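Long-range contact in H/ACA ribonucleoprotein complex non-core subunit NAF1 (Saccharomyces cerevisiae, PDB 2V3M), which binds RNA and is required for maturation of box H/ACA snoRNPs, joining the assembling particle before GAR1 replaces it: residues Lys37-Thr49 / Pro84-Phe98. Residues are numbered along the deposited sequence; the frame is centred on the assembly and turned at random.
With SO4 (sulfate ion), chain G.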
loop_
_atom_site.group_PDB
_atom_site.type_symbol
_atom_site.label_atom_id
_atom_site.label_comp_id
_atom_site.label_asym_id
_atom_site.label_seq_id
_atom_site.Cartn_x
_atom_site.Cartn_y
_atom_site.Cartn_z
ATOM N N LYS A 37 1.307 -5.264 -6.327
ATOM C CA LYS A 37 0.109 -5.557 -5.544
ATOM C C LYS A 37 -0.883 -4.428 -5.375
ATOM O O LYS A 37 -2.021 -4.692 -5.161
ATOM C CB LYS A 37 0.496 -6.083 -4.224
ATOM C CG LYS A 37 1.064 -7.502 -4.345
ATOM C CD LYS A 37 -0.001 -8.499 -4.612
ATOM C CE LYS A 37 0.452 -9.888 -4.234
ATOM N NZ LYS A 37 -0.647 -10.901 -4.594
ATOM N N SER A 38 -0.465 -3.176 -5.558
ATOM C CA SER A 38 -1.345 -2.081 -5.298
ATOM C C SER A 38 -1.025 -0.729 -5.995
ATOM O O SER A 38 0.110 -0.429 -6.321
ATOM C CB SER A 38 -1.396 -1.852 -3.814
ATOM O OG SER A 38 -2.576 -1.145 -3.571
ATOM N N ALA A 39 -2.067 0.084 -6.212
ATOM C CA ALA A 39 -1.914 1.361 -6.874
ATOM C C ALA A 39 -2.976 2.291 -6.388
ATOM O O ALA A 39 -4.156 2.190 -6.768
ATOM C CB ALA A 39 -1.974 1.186 -8.376
ATOM N N PHE A 40 -2.549 3.178 -5.506
ATOM C CA PHE A 40 -3.420 4.277 -5.044
ATOM C C PHE A 40 -2.603 5.557 -4.908
ATOM O O PHE A 40 -1.405 5.533 -4.559
ATOM C CB PHE A 40 -4.052 3.902 -3.736
ATOM C CG PHE A 40 -3.058 3.703 -2.662
ATOM C CD1 PHE A 40 -2.731 4.747 -1.779
ATOM C CD2 PHE A 40 -2.389 2.530 -2.555
ATOM C CE1 PHE A 40 -1.736 4.585 -0.815
ATOM C CE2 PHE A 40 -1.459 2.347 -1.589
ATOM C CZ PHE A 40 -1.134 3.402 -0.707
ATOM N N GLU A 41 -3.234 6.645 -5.245
ATOM C CA GLU A 41 -2.680 7.957 -5.069
ATOM C C GLU A 41 -1.318 8.083 -5.613
ATOM O O GLU A 41 -0.409 8.429 -4.908
ATOM C CB GLU A 41 -2.709 8.363 -3.610
ATOM C CG GLU A 41 -3.976 9.221 -3.327
ATOM C CD GLU A 41 -4.033 9.652 -1.864
ATOM O OE1 GLU A 41 -4.523 10.776 -1.576
ATOM O OE2 GLU A 41 -3.558 8.842 -1.024
ATOM N N ASN A 42 -1.189 7.793 -6.886
ATOM C CA ASN A 42 0.113 7.797 -7.520
ATOM C C ASN A 42 1.143 6.973 -6.793
ATOM O O ASN A 42 2.319 7.040 -7.188
ATOM C CB ASN A 42 0.667 9.197 -7.730
ATOM C CG ASN A 42 -0.122 9.997 -8.717
ATOM O OD1 ASN A 42 -0.552 9.529 -9.785
ATOM N ND2 ASN A 42 -0.307 11.235 -8.377
ATOM N N ASN A 43 0.786 6.184 -5.773
ATOM C CA ASN A 43 1.758 5.183 -5.302
ATOM C C ASN A 43 1.569 3.804 -5.922
ATOM O O ASN A 43 0.408 3.379 -6.116
ATOM C CB ASN A 43 1.704 5.039 -3.837
ATOM C CG ASN A 43 2.029 6.328 -3.139
ATOM O OD1 ASN A 43 3.220 6.613 -2.812
ATOM N ND2 ASN A 43 0.965 7.136 -2.835
ATOM N N ILE A 44 2.676 3.129 -6.222
ATOM C CA ILE A 44 2.630 1.774 -6.675
ATOM C C ILE A 44 3.323 0.950 -5.574
ATOM O O ILE A 44 4.413 1.292 -5.082
ATOM C CB ILE A 44 3.388 1.619 -8.021
ATOM C CG1 ILE A 44 2.692 2.378 -9.124
ATOM C CG2 ILE A 44 3.550 0.174 -8.408
ATOM C CD1 ILE A 44 1.278 2.199 -9.133
ATOM N N ILE A 45 2.673 -0.127 -5.179
ATOM C CA ILE A 45 3.159 -0.946 -4.105
ATOM C C ILE A 45 3.559 -2.335 -4.647
ATOM O O ILE A 45 2.742 -2.993 -5.268
ATOM C CB ILE A 45 2.086 -1.170 -3.084
ATOM C CG1 ILE A 45 1.830 0.097 -2.359
ATOM C CG2 ILE A 45 2.535 -2.160 -2.090
ATOM C CD1 ILE A 45 2.822 1.005 -2.284
ATOM N N ILE A 46 4.770 -2.770 -4.361
ATOM C CA ILE A 46 5.257 -4.086 -4.791
ATOM C C ILE A 46 5.573 -4.972 -3.582
ATOM O O ILE A 46 6.188 -4.487 -2.594
ATOM C CB ILE A 46 6.541 -3.899 -5.682
ATOM C CG1 ILE A 46 6.087 -2.969 -6.818
ATOM C CG2 ILE A 46 7.173 -5.289 -6.157
ATOM C CD1 ILE A 46 6.853 -2.913 -7.910
ATOM N N HIS A 47 5.161 -6.217 -3.616
ATOM C CA HIS A 47 5.358 -6.990 -2.447
ATOM C C HIS A 47 6.565 -7.819 -2.733
ATOM O O HIS A 47 6.574 -8.545 -3.748
ATOM C CB HIS A 47 4.167 -7.897 -2.189
ATOM C CG HIS A 47 4.162 -8.518 -0.823
ATOM N ND1 HIS A 47 3.154 -9.352 -0.381
ATOM C CD2 HIS A 47 5.047 -8.446 0.206
ATOM C CE1 HIS A 47 3.390 -9.746 0.864
ATOM N NE2 HIS A 47 4.538 -9.212 1.246
ATOM N N ALA A 48 7.596 -7.714 -1.879
ATOM C CA ALA A 48 8.831 -8.477 -2.092
ATOM C C ALA A 48 8.609 -9.995 -2.169
ATOM O O ALA A 48 7.730 -10.535 -1.499
ATOM C CB ALA A 48 9.852 -8.150 -1.044
ATOM N N THR A 49 9.392 -10.661 -3.024
ATOM C CA THR A 49 9.440 -12.145 -3.169
ATOM C C THR A 49 10.858 -12.679 -3.086
ATOM O O THR A 49 11.085 -13.667 -2.393
ATOM C CB THR A 49 8.747 -12.617 -4.482
ATOM O OG1 THR A 49 7.330 -12.371 -4.383
ATOM C CG2 THR A 49 8.967 -14.120 -4.738
ATOM N N PRO A 84 9.364 -7.551 2.702
ATOM C CA PRO A 84 9.216 -6.138 2.645
ATOM C C PRO A 84 8.108 -5.744 1.672
ATOM O O PRO A 84 7.646 -6.528 0.933
ATOM C CB PRO A 84 10.599 -5.716 2.133
ATOM C CG PRO A 84 11.460 -6.731 2.478
ATOM C CD PRO A 84 10.719 -7.964 2.352
ATOM N N PHE A 85 7.713 -4.506 1.646
ATOM C CA PHE A 85 6.892 -3.931 0.586
ATOM C C PHE A 85 7.619 -2.734 0.080
ATOM O O PHE A 85 8.186 -1.995 0.907
ATOM C CB PHE A 85 5.629 -3.319 1.128
ATOM C CG PHE A 85 4.619 -4.310 1.602
ATOM C CD1 PHE A 85 4.427 -4.507 2.950
ATOM C CD2 PHE A 85 3.850 -5.001 0.733
ATOM C CE1 PHE A 85 3.468 -5.425 3.433
ATOM C CE2 PHE A 85 2.922 -5.955 1.176
ATOM C CZ PHE A 85 2.705 -6.174 2.509
ATOM N N TYR A 86 7.596 -2.533 -1.243
ATOM C CA TYR A 86 8.306 -1.445 -1.812
ATOM C C TYR A 86 7.285 -0.446 -2.266
ATOM O O TYR A 86 6.259 -0.807 -2.830
ATOM C CB TYR A 86 9.095 -1.959 -2.947
ATOM C CG TYR A 86 10.067 -2.996 -2.544
ATOM C CD1 TYR A 86 10.142 -4.220 -3.216
ATOM C CD2 TYR A 86 10.913 -2.791 -1.471
ATOM C CE1 TYR A 86 11.057 -5.209 -2.835
ATOM C CE2 TYR A 86 11.864 -3.721 -1.127
ATOM C CZ TYR A 86 11.934 -4.954 -1.798
ATOM O OH TYR A 86 12.898 -5.890 -1.395
ATOM N N ARG A 87 7.510 0.821 -1.984
ATOM C CA ARG A 87 6.600 1.842 -2.496
ATOM C C ARG A 87 7.282 2.766 -3.487
ATOM O O ARG A 87 8.375 3.357 -3.167
ATOM C CB ARG A 87 6.100 2.595 -1.317
ATOM C CG ARG A 87 5.050 3.649 -1.564
ATOM C CD ARG A 87 4.974 4.469 -0.221
ATOM N NE ARG A 87 4.974 5.858 -0.553
ATOM C CZ ARG A 87 5.696 6.818 0.004
ATOM N NH1 ARG A 87 6.510 6.616 1.016
ATOM N NH2 ARG A 87 5.543 8.057 -0.435
ATOM N N ILE A 88 6.676 2.866 -4.690
ATOM C CA ILE A 88 7.192 3.739 -5.777
ATOM C C ILE A 88 6.172 4.853 -5.954
ATOM O O ILE A 88 5.056 4.597 -6.332
ATOM C CB ILE A 88 7.391 2.987 -7.094
ATOM C CG1 ILE A 88 8.480 1.948 -6.975
ATOM C CG2 ILE A 88 7.879 3.963 -8.150
ATOM C CD1 ILE A 88 8.035 0.634 -7.002
ATOM N N LYS A 89 6.542 6.062 -5.616
ATOM C CA LYS A 89 5.671 7.150 -5.823
ATOM C C LYS A 89 5.901 7.791 -7.152
ATOM O O LYS A 89 7.015 8.266 -7.332
ATOM C CB LYS A 89 5.983 8.173 -4.786
ATOM C CG LYS A 89 5.323 9.494 -5.000
ATOM C CD LYS A 89 3.849 9.449 -4.714
ATOM C CE LYS A 89 3.433 10.893 -4.432
ATOM N NZ LYS A 89 2.016 11.077 -4.024
ATOM N N LEU A 90 4.893 7.795 -8.068
ATOM C CA LEU A 90 5.018 8.419 -9.373
ATOM C C LEU A 90 4.695 9.948 -9.246
ATOM O O LEU A 90 3.901 10.365 -8.402
ATOM C CB LEU A 90 4.117 7.751 -10.369
ATOM C CG LEU A 90 4.356 6.280 -10.609
ATOM C CD1 LEU A 90 3.332 5.752 -11.563
ATOM C CD2 LEU A 90 5.695 6.023 -11.144
ATOM N N PRO A 91 5.339 10.799 -10.067
ATOM C CA PRO A 91 4.973 12.221 -10.108
ATOM C C PRO A 91 3.655 12.410 -10.846
ATOM O O PRO A 91 3.171 11.453 -11.501
ATOM C CB PRO A 91 6.119 12.835 -10.919
ATOM C CG PRO A 91 6.658 11.761 -11.760
ATOM C CD PRO A 91 6.444 10.485 -11.002
ATOM N N ASP A 92 3.089 13.604 -10.764
ATOM C CA ASP A 92 1.866 13.939 -11.503
ATOM C C ASP A 92 1.909 13.793 -13.004
ATOM O O ASP A 92 0.891 13.511 -13.630
ATOM C CB ASP A 92 1.521 15.378 -11.252
ATOM C CG ASP A 92 1.050 15.593 -9.873
ATOM O OD1 ASP A 92 1.581 14.893 -8.978
ATOM O OD2 ASP A 92 0.139 16.447 -9.697
ATOM N N SER A 93 3.070 14.054 -13.580
ATOM C CA SER A 93 3.234 13.957 -15.011
ATOM C C SER A 93 3.094 12.511 -15.491
ATOM O O SER A 93 2.860 12.256 -16.686
ATOM C CB SER A 93 4.583 14.553 -15.402
ATOM O OG SER A 93 5.608 14.101 -14.524
ATOM N N LYS A 94 3.184 11.581 -14.542
ATOM C CA LYS A 94 3.093 10.169 -14.874
ATOM C C LYS A 94 1.766 9.474 -14.557
ATOM O O LYS A 94 1.699 8.272 -14.488
ATOM C CB LYS A 94 4.321 9.432 -14.362
ATOM C CG LYS A 94 5.567 9.766 -15.235
ATOM C CD LYS A 94 6.364 8.470 -15.530
ATOM C CE LYS A 94 7.901 8.686 -15.650
ATOM N NZ LYS A 94 8.637 7.625 -14.814
ATOM N N LYS A 95 0.709 10.261 -14.448
ATOM C CA LYS A 95 -0.656 9.753 -14.392
ATOM C C LYS A 95 -1.046 8.681 -15.426
ATOM O O LYS A 95 -1.710 7.703 -15.077
ATOM C CB LYS A 95 -1.634 10.910 -14.485
ATOM C CG LYS A 95 -2.764 10.714 -13.495
ATOM C CD LYS A 95 -4.117 11.159 -14.112
ATOM C CE LYS A 95 -4.607 12.432 -13.450
ATOM N NZ LYS A 95 -6.008 12.944 -13.707
ATOM N N ASN A 96 -0.664 8.877 -16.689
ATOM C CA ASN A 96 -0.993 7.898 -17.715
ATOM C C ASN A 96 -0.363 6.522 -17.411
ATOM O O ASN A 96 -0.934 5.444 -17.710
ATOM C CB ASN A 96 -0.616 8.408 -19.093
ATOM C CG ASN A 96 -1.593 9.456 -19.613
ATOM O OD1 ASN A 96 -1.540 9.841 -20.787
ATOM N ND2 ASN A 96 -2.509 9.921 -18.747
ATOM N N LEU A 97 0.798 6.565 -16.777
ATOM C CA LEU A 97 1.544 5.374 -16.477
ATOM C C LEU A 97 0.912 4.689 -15.279
ATOM O O LEU A 97 0.768 3.459 -15.262
ATOM C CB LEU A 97 3.019 5.739 -16.241
ATOM C CG LEU A 97 3.825 4.528 -15.812
ATOM C CD1 LEU A 97 3.948 3.555 -16.946
ATOM C CD2 LEU A 97 5.199 4.876 -15.211
ATOM N N PHE A 98 0.546 5.504 -14.298
ATOM C CA PHE A 98 -0.189 5.068 -13.120
ATOM C C PHE A 98 -1.444 4.274 -13.470
ATOM O O PHE A 98 -1.598 3.183 -12.979
ATOM C CB PHE A 98 -0.535 6.270 -12.202
ATOM C CG PHE A 98 -1.361 5.887 -10.978
ATOM C CD1 PHE A 98 -0.750 5.324 -9.879
ATOM C CD2 PHE A 98 -2.759 6.026 -10.980
ATOM C CE1 PHE A 98 -1.476 4.950 -8.795
ATOM C CE2 PHE A 98 -3.511 5.630 -9.879
ATOM C CZ PHE A 98 -2.875 5.110 -8.787
HETATM S S SO4 G . -6.229 6.503 -6.466
HETATM O O1 SO4 G . -6.123 6.831 -5.040
HETATM O O2 SO4 G . -6.231 5.042 -6.652
HETATM O O3 SO4 G . -7.442 7.051 -7.049
HETATM O O4 SO4 G . -5.115 7.175 -7.139
#
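A chi1 of -175° swings the chain of R87 away from its own backbone N and across to N43, whose CG lies beside its backbone N (chi1 -61°) and turns OD1 to meet it. The R87 NE to N43 OD1 bond is 3.0 Å long and nearly straight (176°); OD1 lies in the guanidinium plane, yet NE stands above the plane of the amide carbonyl. On the same face, I45 CD1 touches R87 CG at 3.5 Å, and the outer NH1 of R87 makes a salt bridge with E76. Shortened to an alanine here, the side chain would probably leave N43 OD1 and E76 without this mate and take away the CG contact with I45 CD1. Farther along, H47 and F85 form an offset stack, centroids 4.3 Å apart, F85 CE2 lying over the centre of the imidazole; F40 of the second subunit meets F85 nearly perpendicularly. Both pairs ride on antiparallel strands 43-48 and 85-89, where I44 and I88, like I46 and Y86, exchange backbone hydrogen bonds. I44 and I46 point to the other face, I46 CD1 reaching I88 CD1 at 3.8 Å. At the turn, F98 of the following helix sets its ring face under N42 N, with CE1 3.4 Å away. Alternation along antiparallel strands thus gives this Gar1-like domain a polar pair and ring stack, I45 between them, toward the second subunit, and a mainly apolar reverse that includes the Y86 ring.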